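Local atomic coordinates of restriction endonuclease R.BpuJI (Bacillus pumilus, PDB entry 2VLA), a protein that recognises its cognate DNA through the N-terminal domain modelled here and, as the whole protein, probably cuts DNA as a restriction endonuclease. Residues E54-G57 / E58-K62; K62-L65 / D66-T70; G91-N94 / K95-D99. All coordinates share one frame; numbering follows the deposited sequence.

Contact 1 (E54-G57 / E58-K62); sequences EILG and EETTK. With nucleotides of chain C.
The flat group at the heart of this turn is the Gly57-Glu58 peptide, and both donors from Thr60 reach Gly57 O from the same face of its carbonyl plane. Thr60 N lies well above that plane, 44° out of it, and bonds to Gly57 O at 3.1 Å, the closing bond of a type I beta turn from Gly57 to Thr60. The hydroxyl is tilted by a milder 24° and is the shorter of the two, with Thr60 OG1 donating to Gly57 O at 2.8 Å. Thr60 supplies both donors because OG1 sits beside its own backbone N, anti to the carbonyl carbon (chi1 -54°), so N and OG1 close on one oxygen together and fix the rotation of the threonine. The methyl branch meets the leucine: Thr60 CG2 is 4.2 Å from Leu56 CD1, while Thr60 OG1 rests 3.5 Å from Leu56 CB. Leu56 also packs on Leu65 and His68 of the next helix and on Leu25 of helix 22-36. The arrangement is consistent with the turn of the helix-turn-helix this domain is described as having: helix 41-56 ends at Leu56, Gly57 leaves helical geometry with phi positive, a conformation that suits a residue without a side chain, and helix 62-76 starts one residue after Thr61. That threonine is the N-cap, and its OG1 caps a backbone N in the first turn. The same residue meets the DNA backbone twice. Thr61 N donates nearly straight to OP2 of DG6 of chain C at 3.1 Å, and Thr61 OG1 bonds to that OP2 at 2.9 Å.

Contact 2 (K62-L65 / D66-T70); sequences KKTL and DNHRT. With nucleotides of chain B; nucleotides of chain C.
Lys62 and Asp66 open the regular i to i+4 bonding here, with Asp66 N 2.8 Å from Lys62 O, and the pattern runs on through Asn67 to Lys63, His68 to Thr64 and Arg69 to Leu65 before widening into a pi-type turn at 68-70. This is the start of helix 62-76, which meets the DNA bases as the recognition helix of a helix-turn-helix does. Asp66 is shared between two cations. Lys62, extended as far as CE and bent only at its last torsion, brings NZ to 2.8 Å from Asp66 OD2 on the syn lone pair; Arg69 NH1 meets Asp66 OD1 from the anti side at 2.8 Å, tilted out of the carboxylate plane though the oxygen lies in the guanidinium plane. Asn49 also bonds to both Asp66 OD1 and Arg69 NH1. On the DNA side, Asn67 OD1 accepts from N4 of DC5 of chain B at 2.9 Å, while its ND2 donates to a guanine O6. Lys63 is folded at chi2 (57°), its chain crossing the Asn67 amide with CE 3.7 Å from Asn67 OD1, and its NZ also bonds to a guanine O6. Phosphates are held by Thr64 OG1, by Thr70 OG1 and by His68. The imidazole ND1 is hydrogen-bonded to Tyr29 OH and, in its ring plane, His68 sends NE2 almost straight (174°) to OP1 of DC5 of chain C at 2.9 Å.

Contact 3 (G91-N94 / K95-D99); sequences GRTN and KYIED
Ile97 N makes the shortest hydrogen bond across this helical turn, reaching Thr93 O at 2.9 Å nearly along the C=O axis. It belongs to the run of i to i+4 bonds that builds helix 91-99, the short helix following the strand 86-89, and the neighbouring bonds are longer: Tyr96 N to Arg92 O and Glu98 N to Asn94 O are each 3.2 Å. Ile97 also leans its side chain on the same acceptor, CG1 lying 3.3 Å from Thr93 O. The Thr93 and Ile97 side chains run alongside each other, with Thr93 CG2 4.1 Å from Ile97 CG1. The threonine hydroxyl turns instead to Met79 O. Tyr96 has CG anti to its N (chi1 175°), which carries the ring off the turn to pack on Leu26, Pro27 and Ala30 of helix 22-36. Arg92 packs against helix 102-112, where NE forms a salt bridge with Asp108 OD2, and its guanidinium makes a cation-pi contact with Tyr277. Near the C-terminal end, Lys95 runs straight to CE and then bends, so that NZ meets Asp99 OD2 on its syn lone pair at 2.8 Å.

Overall arrangement
Contacts 1 and 2 form one continuous unit: they share Lys62, their centres lie 10 Å apart, and Leu56 CD1 packs 3.5 Å from His68 NE2. Together they meet the DNA, since Thr61 of contact 1 and Thr64 of contact 2 both bond to OP2 of DG6 of chain C, while contact 2 alone also reaches bases. Contact 3 stands apart, its centre 26 Å from that of contact 1 and 22 Å from that of contact 2; the nearest atoms are about 12 Å and about 10 Å away respectively, and its nearest atom is about 14 Å from the nucleic acid. Helix 22-36 touches all three contacts.

Contact 1 (E54-G57 / E58-K62)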
ATOM      1  N   GLU A  54       1.769  -2.799  26.329  1.00 21.69           N
ATOM      2  CA  GLU A  54       3.067  -2.590  26.970  1.00 23.03           C
ATOM      3  C   GLU A  54       4.005  -1.745  26.112  1.00 23.15           C
ATOM      4  O   GLU A  54       4.896  -1.073  26.636  1.00 29.82           O
ATOM      5  CB  GLU A  54       3.715  -3.930  27.306  1.00 26.16           C
ATOM      6  CG  GLU A  54       2.953  -4.720  28.351  1.00 28.83           C
ATOM      7  CD  GLU A  54       2.818  -3.956  29.680  1.00 39.08           C
ATOM      8  OE1 GLU A  54       3.818  -3.340  30.124  1.00 47.53           O
ATOM      9  OE2 GLU A  54       1.712  -3.972  30.271  1.00 41.15           O
ATOM     10  N   ILE A  55       3.782  -1.745  24.801  1.00 20.97           N
ATOM     11  CA  ILE A  55       4.584  -0.954  23.887  1.00 21.24           C
ATOM     12  C   ILE A  55       4.000   0.453  23.712  1.00 19.96           C
ATOM     13  O   ILE A  55       4.734   1.443  23.658  1.00 25.00           O
ATOM     14  CB  ILE A  55       4.675  -1.630  22.496  1.00 21.52           C
ATOM     15  CG1 ILE A  55       5.236  -3.046  22.637  1.00 26.00           C
ATOM     16  CG2 ILE A  55       5.530  -0.796  21.557  1.00 25.47           C
ATOM     17  CD1 ILE A  55       6.629  -3.095  23.223  1.00 31.85           C
ATOM     18  N   LEU A  56       2.674   0.526  23.580  1.00 20.35           N
ATOM     19  CA  LEU A  56       2.012   1.780  23.246  1.00 16.30           C
ATOM     20  C   LEU A  56       1.779   2.650  24.493  1.00 20.11           C
ATOM     21  O   LEU A  56       1.724   3.856  24.388  1.00 20.44           O
ATOM     22  CB  LEU A  56       0.687   1.506  22.521  1.00 19.30           C
ATOM     23  CG  LEU A  56       0.792   0.933  21.113  1.00 16.44           C
ATOM     24  CD1 LEU A  56      -0.590   0.821  20.513  1.00 17.60           C
ATOM     25  CD2 LEU A  56       1.694   1.808  20.248  1.00 18.41           C
ATOM     26  N   GLY A  57       1.633   2.014  25.653  1.00 21.34           N
ATOM     27  CA  GLY A  57       1.487   2.743  26.922  1.00 21.03           C
ATOM     28  C   GLY A  57       0.144   2.474  27.577  1.00 21.86           C
ATOM     29  O   GLY A  57      -0.856   2.243  26.891  1.00 19.73           O
ATOM     30  N   GLU A  58       0.097   2.602  28.898  1.00 23.67           N
ATOM     31  CA  GLU A  58      -1.052   2.138  29.687  1.00 25.24           C
ATOM     32  C   GLU A  58      -2.326   2.980  29.462  1.00 22.58           C
ATOM     33  O   GLU A  58      -3.423   2.543  29.774  1.00 26.94           O
ATOM     34  CB  GLU A  58      -0.692   2.136  31.180  1.00 25.35           C
ATOM     35  CG  GLU A  58      -0.496   3.519  31.765  1.00 30.30           C
ATOM     36  CD  GLU A  58      -0.046   3.489  33.217  1.00 42.10           C
ATOM     37  OE1 GLU A  58      -0.145   2.419  33.858  1.00 46.48           O
ATOM     38  OE2 GLU A  58       0.410   4.537  33.713  1.00 48.81           O
ATOM     39  N   GLU A  59      -2.151   4.156  28.884  0.50 21.55           N
ATOM     40  CA  GLU A  59      -3.250   5.075  28.655  0.50 21.87           C
ATOM     41  C   GLU A  59      -4.002   4.771  27.343  0.50 19.93           C
ATOM     42  O   GLU A  59      -5.061   5.326  27.093  0.50 24.48           O
ATOM     43  CB  GLU A  59      -2.722   6.509  28.632  0.50 24.57           C
ATOM     44  CG  GLU A  59      -1.691   6.787  27.520  0.50 28.70           C
ATOM     45  CD  GLU A  59      -0.306   6.168  27.799  0.50 23.49           C
ATOM     46  OE1 GLU A  59      -0.231   5.120  28.461  0.50 28.43           O
ATOM     47  OE2 GLU A  59       0.691   6.730  27.324  0.50 32.89           O
ATOM     48  N   THR A  60      -3.441   3.874  26.535  1.00 19.14           N
ATOM     49  CA  THR A  60      -4.009   3.525  25.203  1.00 17.92           C
ATOM     50  C   THR A  60      -5.385   2.882  25.365  1.00 17.13           C
ATOM     51  O   THR A  60      -5.548   1.943  26.137  1.00 18.58           O
ATOM     52  CB  THR A  60      -3.073   2.558  24.480  1.00 17.03           C
ATOM     53  OG1 THR A  60      -1.752   3.113  24.431  1.00 19.61           O
ATOM     54  CG2 THR A  60      -3.566   2.280  23.033  1.00 15.98           C
ATOM     55  N   THR A  61      -6.371   3.380  24.620  1.00 16.75           N
ATOM     56  CA  THR A  61      -7.704   2.803  24.659  1.00 16.09           C
ATOM     57  C   THR A  61      -7.751   1.433  23.983  1.00 14.36           C
ATOM     58  O   THR A  61      -6.954   1.133  23.077  1.00 15.39           O
ATOM     59  CB  THR A  61      -8.755   3.715  23.980  1.00 15.59           C
ATOM     60  OG1 THR A  61      -8.468   3.829  22.575  1.00 15.05           O
ATOM     61  CG2 THR A  61      -8.806   5.115  24.660  1.00 17.29           C
ATOM     62  N   LYS A  62      -8.732   0.634  24.363  1.00 15.26           N
ATOM     63  CA  LYS A  62      -8.985  -0.634  23.676  1.00 16.69           C
ATOM     64  C   LYS A  62      -9.218  -0.421  22.195  1.00 14.49           C
ATOM     65  O   LYS A  62      -8.778  -1.212  21.384  1.00 15.66           O
ATOM     66  CB  LYS A  62     -10.183  -1.342  24.282  1.00 17.85           C
ATOM     67  CG  LYS A  62     -10.536  -2.642  23.567  1.00 20.45           C
ATOM     68  CD  LYS A  62     -11.608  -3.400  24.299  1.00 24.09           C
ATOM     69  CE  LYS A  62     -12.023  -4.648  23.532  1.00 28.37           C
ATOM     70  NZ  LYS A  62     -12.822  -4.309  22.335  1.00 30.44           N
TER
ATOM     71  P    DG C   6      -6.525   7.132  22.462  1.00 14.41           P
ATOM     72  OP1  DG C   6      -6.498   7.953  23.731  1.00 16.59           O
ATOM     73  OP2  DG C   6      -6.220   5.693  22.524  1.00 13.77           O
ATOM     74  O5'  DG C   6      -7.953   7.264  21.736  1.00 15.13           O
ATOM     75  C5'  DG C   6      -8.532   8.525  21.563  1.00 13.66           C
ATOM     76  C4'  DG C   6      -9.709   8.426  20.661  1.00 13.61           C
ATOM     77  O4'  DG C   6      -9.203   8.137  19.329  1.00 13.26           O
ATOM     78  C3'  DG C   6     -10.714   7.303  20.958  1.00 14.03           C
ATOM     79  O3'  DG C   6     -12.012   7.756  20.648  1.00 15.53           O
ATOM     80  C2'  DG C   6     -10.317   6.221  19.973  1.00 13.24           C
ATOM     81  C1'  DG C   6      -9.963   7.091  18.767  1.00 12.92           C
ATOM     82  N9   DG C   6      -9.227   6.452  17.690  1.00 11.75           N
ATOM     83  C8   DG C   6      -8.452   5.342  17.746  1.00 12.00           C
ATOM     84  N7   DG C   6      -7.958   5.005  16.568  1.00 11.38           N
ATOM     85  C5   DG C   6      -8.449   5.966  15.703  1.00 11.08           C
ATOM     86  C6   DG C   6      -8.294   6.130  14.308  1.00 11.20           C
ATOM     87  O6   DG C   6      -7.629   5.397  13.549  1.00 11.30           O
ATOM     88  N1   DG C   6      -8.983   7.225  13.830  1.00 10.60           N
ATOM     89  C2   DG C   6      -9.726   8.096  14.599  1.00 10.78           C
ATOM     90  N2   DG C   6     -10.293   9.111  13.950  1.00 12.00           N
ATOM     91  N3   DG C   6      -9.884   7.944  15.908  1.00 11.58           N
ATOM     92  C4   DG C   6      -9.239   6.863  16.384  1.00 11.53           C
TER

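Contact 2 (K62-L65 / D66-T70)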
ATOM      1  N   LYS A  62      -8.732   0.634  24.363  1.00 15.26           N
ATOM      2  CA  LYS A  62      -8.985  -0.634  23.676  1.00 16.69           C
ATOM      3  C   LYS A  62      -9.218  -0.421  22.195  1.00 14.49           C
ATOM      4  O   LYS A  62      -8.778  -1.212  21.384  1.00 15.66           O
ATOM      5  CB  LYS A  62     -10.183  -1.342  24.282  1.00 17.85           C
ATOM      6  CG  LYS A  62     -10.536  -2.642  23.567  1.00 20.45           C
ATOM      7  CD  LYS A  62     -11.608  -3.400  24.299  1.00 24.09           C
ATOM      8  CE  LYS A  62     -12.023  -4.648  23.532  1.00 28.37           C
ATOM      9  NZ  LYS A  62     -12.822  -4.309  22.335  1.00 30.44           N
ATOM     10  N   LYS A  63      -9.931   0.641  21.843  1.00 13.54           N
ATOM     11  CA  LYS A  63     -10.234   0.918  20.440  1.00 13.30           C
ATOM     12  C   LYS A  63      -8.937   1.042  19.619  1.00 13.04           C
ATOM     13  O   LYS A  63      -8.818   0.502  18.519  1.00 12.58           O
ATOM     14  CB  LYS A  63     -11.074   2.198  20.313  1.00 13.27           C
ATOM     15  CG  LYS A  63     -11.432   2.589  18.850  1.00 12.78           C
ATOM     16  CD  LYS A  63     -12.181   1.458  18.107  1.00 13.48           C
ATOM     17  CE  LYS A  63     -12.810   1.935  16.805  1.00 12.99           C
ATOM     18  NZ  LYS A  63     -13.961   2.807  17.000  1.00 14.08           N
ATOM     19  N   THR A  64      -7.978   1.757  20.163  1.00 12.17           N
ATOM     20  CA  THR A  64      -6.695   1.936  19.504  1.00 11.26           C
ATOM     21  C   THR A  64      -5.950   0.634  19.380  1.00 11.79           C
ATOM     22  O   THR A  64      -5.403   0.325  18.320  1.00 11.42           O
ATOM     23  CB  THR A  64      -5.865   2.971  20.276  1.00 11.99           C
ATOM     24  OG1 THR A  64      -6.530   4.215  20.160  1.00 12.87           O
ATOM     25  CG2 THR A  64      -4.442   3.085  19.759  1.00 12.06           C
ATOM     26  N   LEU A  65      -5.936  -0.153  20.451  1.00 12.50           N
ATOM     27  CA  LEU A  65      -5.302  -1.467  20.396  1.00 12.31           C
ATOM     28  C   LEU A  65      -5.955  -2.345  19.308  1.00 12.05           C
ATOM     29  O   LEU A  65      -5.260  -2.987  18.511  1.00 12.26           O
ATOM     30  CB  LEU A  65      -5.372  -2.152  21.777  1.00 13.56           C
ATOM     31  CG  LEU A  65      -4.590  -1.473  22.912  1.00 16.04           C
ATOM     32  CD1 LEU A  65      -4.996  -2.084  24.246  1.00 17.88           C
ATOM     33  CD2 LEU A  65      -3.104  -1.617  22.671  1.00 16.51           C
ATOM     34  N   ASP A  66      -7.286  -2.391  19.308  1.00 11.39           N
ATOM     35  CA  ASP A  66      -8.020  -3.143  18.313  1.00 11.24           C
ATOM     36  C   ASP A  66      -7.667  -2.662  16.903  1.00 11.65           C
ATOM     37  O   ASP A  66      -7.448  -3.467  15.994  1.00 11.55           O
ATOM     38  CB  ASP A  66      -9.543  -2.979  18.531  1.00 12.70           C
ATOM     39  CG  ASP A  66     -10.072  -3.761  19.737  1.00 13.75           C
ATOM     40  OD1 ASP A  66      -9.404  -4.709  20.191  1.00 17.69           O
ATOM     41  OD2 ASP A  66     -11.195  -3.454  20.178  1.00 15.47           O
ATOM     42  N   ASN A  67      -7.618  -1.360  16.709  1.00 11.82           N
ATOM     43  CA  ASN A  67      -7.335  -0.822  15.390  1.00 10.11           C
ATOM     44  C   ASN A  67      -5.905  -1.177  14.934  1.00  9.81           C
ATOM     45  O   ASN A  67      -5.690  -1.526  13.755  1.00 10.67           O
ATOM     46  CB  ASN A  67      -7.538   0.703  15.349  1.00 11.15           C
ATOM     47  CG  ASN A  67      -9.008   1.124  15.357  1.00 10.43           C
ATOM     48  OD1 ASN A  67      -9.920   0.327  15.102  1.00 10.95           O
ATOM     49  ND2 ASN A  67      -9.227   2.407  15.545  1.00 10.47           N
ATOM     50  N   HIS A  68      -4.930  -1.107  15.833  1.00 10.51           N
ATOM     51  CA  HIS A  68      -3.598  -1.598  15.484  1.00 10.37           C
ATOM     52  C   HIS A  68      -3.694  -3.055  14.992  1.00 10.24           C
ATOM     53  O   HIS A  68      -3.088  -3.435  13.971  1.00 11.10           O
ATOM     54  CB  HIS A  68      -2.641  -1.519  16.683  1.00 10.30           C
ATOM     55  CG  HIS A  68      -1.941  -0.212  16.820  1.00 11.41           C
ATOM     56  ND1 HIS A  68      -0.617  -0.049  16.485  1.00 11.70           N
ATOM     57  CD2 HIS A  68      -2.356   0.978  17.333  1.00 11.24           C
ATOM     58  CE1 HIS A  68      -0.248   1.188  16.776  1.00 10.93           C
ATOM     59  NE2 HIS A  68      -1.298   1.837  17.263  1.00 11.07           N
ATOM     60  N   ARG A  69      -4.398  -3.880  15.751  1.00 11.11           N
ATOM     61  CA  ARG A  69      -4.460  -5.301  15.447  1.00  9.95           C
ATOM     62  C   ARG A  69      -5.085  -5.536  14.091  1.00 11.72           C
ATOM     63  O   ARG A  69      -4.535  -6.289  13.250  1.00 11.26           O
ATOM     64  CB  ARG A  69      -5.263  -6.041  16.505  1.00 12.54           C
ATOM     65  CG  ARG A  69      -5.101  -7.528  16.456  1.00 12.72           C
ATOM     66  CD  ARG A  69      -5.960  -8.232  17.473  1.00 16.21           C
ATOM     67  NE  ARG A  69      -7.363  -8.047  17.177  1.00 17.31           N
ATOM     68  CZ  ARG A  69      -8.178  -7.264  17.867  1.00 18.28           C
ATOM     69  NH1 ARG A  69      -7.741  -6.639  18.943  1.00 20.37           N
ATOM     70  NH2 ARG A  69      -9.447  -7.114  17.474  1.00 18.82           N
ATOM     71  N   THR A  70      -6.236  -4.920  13.845  1.00 10.95           N
ATOM     72  CA  THR A  70      -6.962  -5.231  12.626  1.00 11.31           C
ATOM     73  C   THR A  70      -6.424  -4.485  11.428  1.00 10.46           C
ATOM     74  O   THR A  70      -6.233  -5.082  10.364  1.00 10.41           O
ATOM     75  CB  THR A  70      -8.485  -5.017  12.760  1.00 12.22           C
ATOM     76  OG1 THR A  70      -8.786  -3.617  12.834  1.00 11.87           O
ATOM     77  CG2 THR A  70      -9.024  -5.749  14.001  1.00 12.91           C
TER
ATOM     78  P    DC B   5     -10.237  -4.106   9.407  1.00 11.87           P
ATOM     79  OP1  DC B   5      -9.991  -5.562   9.435  1.00 12.74           O
ATOM     80  OP2  DC B   5      -9.358  -3.218  10.179  1.00 11.44           O
ATOM     81  O5'  DC B   5     -10.341  -3.673   7.867  1.00 12.75           O
ATOM     82  C5'  DC B   5      -9.789  -2.470   7.399  1.00 12.78           C
ATOM     83  C4'  DC B   5     -10.853  -1.559   6.858  1.00 12.59           C
ATOM     84  O4'  DC B   5     -11.788  -1.218   7.923  1.00 12.62           O
ATOM     85  C3'  DC B   5     -10.350  -0.238   6.322  1.00 10.31           C
ATOM     86  O3'  DC B   5     -11.252   0.250   5.327  1.00 11.59           O
ATOM     87  C2'  DC B   5     -10.343   0.590   7.612  1.00 11.28           C
ATOM     88  C1'  DC B   5     -11.693   0.173   8.184  1.00 11.59           C
ATOM     89  N1   DC B   5     -11.840   0.442   9.617  1.00  9.89           N
ATOM     90  C2   DC B   5     -12.821   1.330  10.078  1.00 11.45           C
ATOM     91  O2   DC B   5     -13.609   1.842   9.258  1.00 11.65           O
ATOM     92  N3   DC B   5     -12.903   1.581  11.420  1.00 10.54           N
ATOM     93  C4   DC B   5     -12.052   1.013  12.259  1.00 10.20           C
ATOM     94  N4   DC B   5     -12.173   1.291  13.570  1.00 11.53           N
ATOM     95  C5   DC B   5     -11.035   0.136  11.830  1.00 11.09           C
ATOM     96  C6   DC B   5     -10.971  -0.131  10.508  1.00 10.48           C
TER
ATOM     97  P    DC C   5      -2.215   5.392  17.506  1.00 11.92           P
ATOM     98  OP1  DC C   5      -1.162   4.579  18.105  1.00 12.59           O
ATOM     99  OP2  DC C   5      -3.117   4.698  16.561  1.00 12.16           O
ATOM    100  O5'  DC C   5      -3.111   6.114  18.629  1.00 12.33           O
ATOM    101  C5'  DC C   5      -2.618   7.218  19.424  1.00 12.15           C
ATOM    102  C4'  DC C   5      -3.817   8.045  19.780  1.00 13.42           C
ATOM    103  O4'  DC C   5      -4.296   8.744  18.577  1.00 13.11           O
ATOM    104  C3'  DC C   5      -4.996   7.211  20.278  1.00 11.04           C
ATOM    105  O3'  DC C   5      -5.539   7.878  21.437  1.00 13.44           O
ATOM    106  C2'  DC C   5      -6.004   7.210  19.155  1.00 12.58           C
ATOM    107  C1'  DC C   5      -5.671   8.449  18.361  1.00 12.76           C
ATOM    108  N1   DC C   5      -5.790   8.315  16.862  1.00 10.68           N
ATOM    109  C2   DC C   5      -6.365   9.355  16.151  1.00 11.74           C
ATOM    110  O2   DC C   5      -6.883  10.317  16.754  1.00 13.95           O
ATOM    111  N3   DC C   5      -6.416   9.295  14.784  1.00 10.60           N
ATOM    112  C4   DC C   5      -5.831   8.275  14.179  1.00  9.45           C
ATOM    113  N4   DC C   5      -5.865   8.255  12.832  1.00 10.55           N
ATOM    114  C5   DC C   5      -5.243   7.216  14.876  1.00 11.00           C
ATOM    115  C6   DC C   5      -5.197   7.273  16.207  1.00 10.73           C
ATOM    116  P    DG C   6      -6.525   7.132  22.462  1.00 14.41           P
ATOM    117  OP1  DG C   6      -6.498   7.953  23.731  1.00 16.59           O
ATOM    118  OP2  DG C   6      -6.220   5.693  22.524  1.00 13.77           O
ATOM    119  O5'  DG C   6      -7.953   7.264  21.736  1.00 15.13           O
ATOM    120  C5'  DG C   6      -8.532   8.525  21.563  1.00 13.66           C
ATOM    121  C4'  DG C   6      -9.709   8.426  20.661  1.00 13.61           C
ATOM    122  O4'  DG C   6      -9.203   8.137  19.329  1.00 13.26           O
ATOM    123  C3'  DG C   6     -10.714   7.303  20.958  1.00 14.03           C
ATOM    124  O3'  DG C   6     -12.012   7.756  20.648  1.00 15.53           O
ATOM    125  C2'  DG C   6     -10.317   6.221  19.973  1.00 13.24           C
ATOM    126  C1'  DG C   6      -9.963   7.091  18.767  1.00 12.92           C
ATOM    127  N9   DG C   6      -9.227   6.452  17.690  1.00 11.75           N
ATOM    128  C8   DG C   6      -8.452   5.342  17.746  1.00 12.00           C
ATOM    129  N7   DG C   6      -7.958   5.005  16.568  1.00 11.38           N
ATOM    130  C5   DG C   6      -8.449   5.966  15.703  1.00 11.08           C
ATOM    131  C6   DG C   6      -8.294   6.130  14.308  1.00 11.20           C
ATOM    132  O6   DG C   6      -7.629   5.397  13.549  1.00 11.30           O
ATOM    133  N1   DG C   6      -8.983   7.225  13.830  1.00 10.60           N
ATOM    134  C2   DG C   6      -9.726   8.096  14.599  1.00 10.78           C
ATOM    135  N2   DG C   6     -10.293   9.111  13.950  1.00 12.00           N
ATOM    136  N3   DG C   6      -9.884   7.944  15.908  1.00 11.58           N
ATOM    137  C4   DG C   6      -9.239   6.863  16.384  1.00 11.53           C
TER

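Contact 3 (G91-N94 / K95-D99)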
ATOM      1  N   GLY A  91       3.111 -15.832   6.097  1.00 15.42           N
ATOM      2  CA  GLY A  91       4.421 -16.027   5.465  1.00 13.59           C
ATOM      3  C   GLY A  91       5.330 -14.806   5.642  1.00 12.79           C
ATOM      4  O   GLY A  91       6.537 -14.946   5.843  1.00 14.09           O
ATOM      5  N   ARG A  92       4.769 -13.610   5.509  1.00 13.02           N
ATOM      6  CA  ARG A  92       5.576 -12.410   5.616  1.00 11.98           C
ATOM      7  C   ARG A  92       6.138 -12.262   7.020  1.00 11.32           C
ATOM      8  O   ARG A  92       7.328 -11.937   7.202  1.00 13.01           O
ATOM      9  CB  ARG A  92       4.763 -11.170   5.246  1.00 11.20           C
ATOM     10  CG  ARG A  92       5.605  -9.920   5.158  1.00 12.50           C
ATOM     11  CD  ARG A  92       4.815  -8.703   4.721  1.00 12.04           C
ATOM     12  NE  ARG A  92       4.431  -8.798   3.310  1.00 13.01           N
ATOM     13  CZ  ARG A  92       3.190  -8.643   2.848  1.00 13.26           C
ATOM     14  NH1 ARG A  92       2.188  -8.405   3.681  1.00 16.45           N
ATOM     15  NH2 ARG A  92       2.952  -8.732   1.554  1.00 18.24           N
ATOM     16  N   THR A  93       5.312 -12.558   8.012  1.00 11.72           N
ATOM     17  CA  THR A  93       5.771 -12.536   9.398  1.00 11.65           C
ATOM     18  C   THR A  93       6.839 -13.598   9.626  1.00 13.65           C
ATOM     19  O   THR A  93       7.884 -13.315  10.227  1.00 13.34           O
ATOM     20  CB  THR A  93       4.611 -12.753  10.364  1.00 12.97           C
ATOM     21  OG1 THR A  93       3.746 -11.634  10.297  1.00 12.78           O
ATOM     22  CG2 THR A  93       5.110 -12.919  11.835  1.00 14.37           C
ATOM     23  N   ASN A  94       6.576 -14.820   9.142  1.00 14.38           N
ATOM     24  CA  ASN A  94       7.508 -15.926   9.315  1.00 14.14           C
ATOM     25  C   ASN A  94       8.904 -15.569   8.751  1.00 13.68           C
ATOM     26  O   ASN A  94       9.923 -15.886   9.354  1.00 16.31           O
ATOM     27  CB  ASN A  94       6.972 -17.196   8.640  1.00 16.18           C
ATOM     28  CG  ASN A  94       5.772 -17.813   9.386  1.00 17.33           C
ATOM     29  OD1 ASN A  94       5.579 -17.568  10.583  1.00 21.20           O
ATOM     30  ND2 ASN A  94       4.981 -18.622   8.680  1.00 22.43           N
ATOM     31  N   LYS A  95       8.936 -14.932   7.592  1.00 13.87           N
ATOM     32  CA  LYS A  95      10.203 -14.577   6.970  1.00 14.05           C
ATOM     33  C   LYS A  95      10.959 -13.538   7.811  1.00 13.78           C
ATOM     34  O   LYS A  95      12.154 -13.656   8.033  1.00 14.27           O
ATOM     35  CB  LYS A  95       9.976 -14.060   5.547  1.00 14.30           C
ATOM     36  CG  LYS A  95      11.229 -13.580   4.847  1.00 15.04           C
ATOM     37  CD  LYS A  95      10.967 -13.369   3.337  1.00 16.40           C
ATOM     38  CE  LYS A  95      12.197 -12.800   2.640  1.00 21.80           C
ATOM     39  NZ  LYS A  95      12.613 -11.477   3.187  1.00 21.94           N
ATOM     40  N   TYR A  96      10.245 -12.525   8.275  1.00 12.22           N
ATOM     41  CA  TYR A  96      10.843 -11.458   9.074  1.00 12.10           C
ATOM     42  C   TYR A  96      11.373 -11.995  10.405  1.00 12.90           C
ATOM     43  O   TYR A  96      12.437 -11.581  10.873  1.00 14.36           O
ATOM     44  CB  TYR A  96       9.802 -10.354   9.278  1.00 12.20           C
ATOM     45  CG  TYR A  96      10.230  -9.230  10.189  1.00 11.99           C
ATOM     46  CD1 TYR A  96      11.244  -8.341   9.822  1.00 13.02           C
ATOM     47  CD2 TYR A  96       9.605  -9.034  11.413  1.00 14.09           C
ATOM     48  CE1 TYR A  96      11.614  -7.295  10.672  1.00 14.55           C
ATOM     49  CE2 TYR A  96       9.974  -7.995  12.265  1.00 14.45           C
ATOM     50  CZ  TYR A  96      10.972  -7.146  11.898  1.00 13.21           C
ATOM     51  OH  TYR A  96      11.308  -6.126  12.764  1.00 17.11           O
ATOM     52  N   ILE A  97      10.645 -12.941  10.986  1.00 13.46           N
ATOM     53  CA  ILE A  97      11.075 -13.608  12.218  1.00 13.51           C
ATOM     54  C   ILE A  97      12.432 -14.340  11.982  1.00 14.13           C
ATOM     55  O   ILE A  97      13.279 -14.384  12.872  1.00 14.25           O
ATOM     56  CB  ILE A  97       9.980 -14.622  12.706  1.00 14.56           C
ATOM     57  CG1 ILE A  97       8.773 -13.879  13.323  1.00 15.49           C
ATOM     58  CG2 ILE A  97      10.569 -15.653  13.683  1.00 18.87           C
ATOM     59  CD1 ILE A  97       9.036 -13.271  14.631  1.00 18.73           C
ATOM     60  N   GLU A  98      12.641 -14.864  10.772  1.00 13.09           N
ATOM     61  CA  GLU A  98      13.911 -15.528  10.441  1.00 13.09           C
ATOM     62  C   GLU A  98      15.027 -14.550  10.051  1.00 14.34           C
ATOM     63  O   GLU A  98      16.196 -14.802  10.339  1.00 14.03           O
ATOM     64  CB  GLU A  98      13.731 -16.568   9.299  1.00 15.76           C
ATOM     65  CG  GLU A  98      12.891 -17.795   9.656  1.00 14.69           C
ATOM     66  CD  GLU A  98      13.653 -18.898  10.439  1.00 18.40           C
ATOM     67  OE1 GLU A  98      14.676 -18.615  11.113  1.00 14.94           O
ATOM     68  OE2 GLU A  98      13.202 -20.055  10.385  1.00 20.25           O
ATOM     69  N   ASP A  99      14.697 -13.488   9.316  1.00 16.86           N
ATOM     70  CA  ASP A  99      15.763 -12.662   8.726  1.00 18.17           C
ATOM     71  C   ASP A  99      15.936 -11.254   9.268  1.00 16.20           C
ATOM     72  O   ASP A  99      16.948 -10.621   8.983  1.00 17.52           O
ATOM     73  CB  ASP A  99      15.706 -12.658   7.188  1.00 18.85           C
ATOM     74  CG  ASP A  99      14.514 -11.904   6.621  1.00 18.55           C
ATOM     75  OD1 ASP A  99      13.856 -11.117   7.330  1.00 14.99           O
ATOM     76  OD2 ASP A  99      14.279 -12.051   5.416  1.00 20.59           O
TER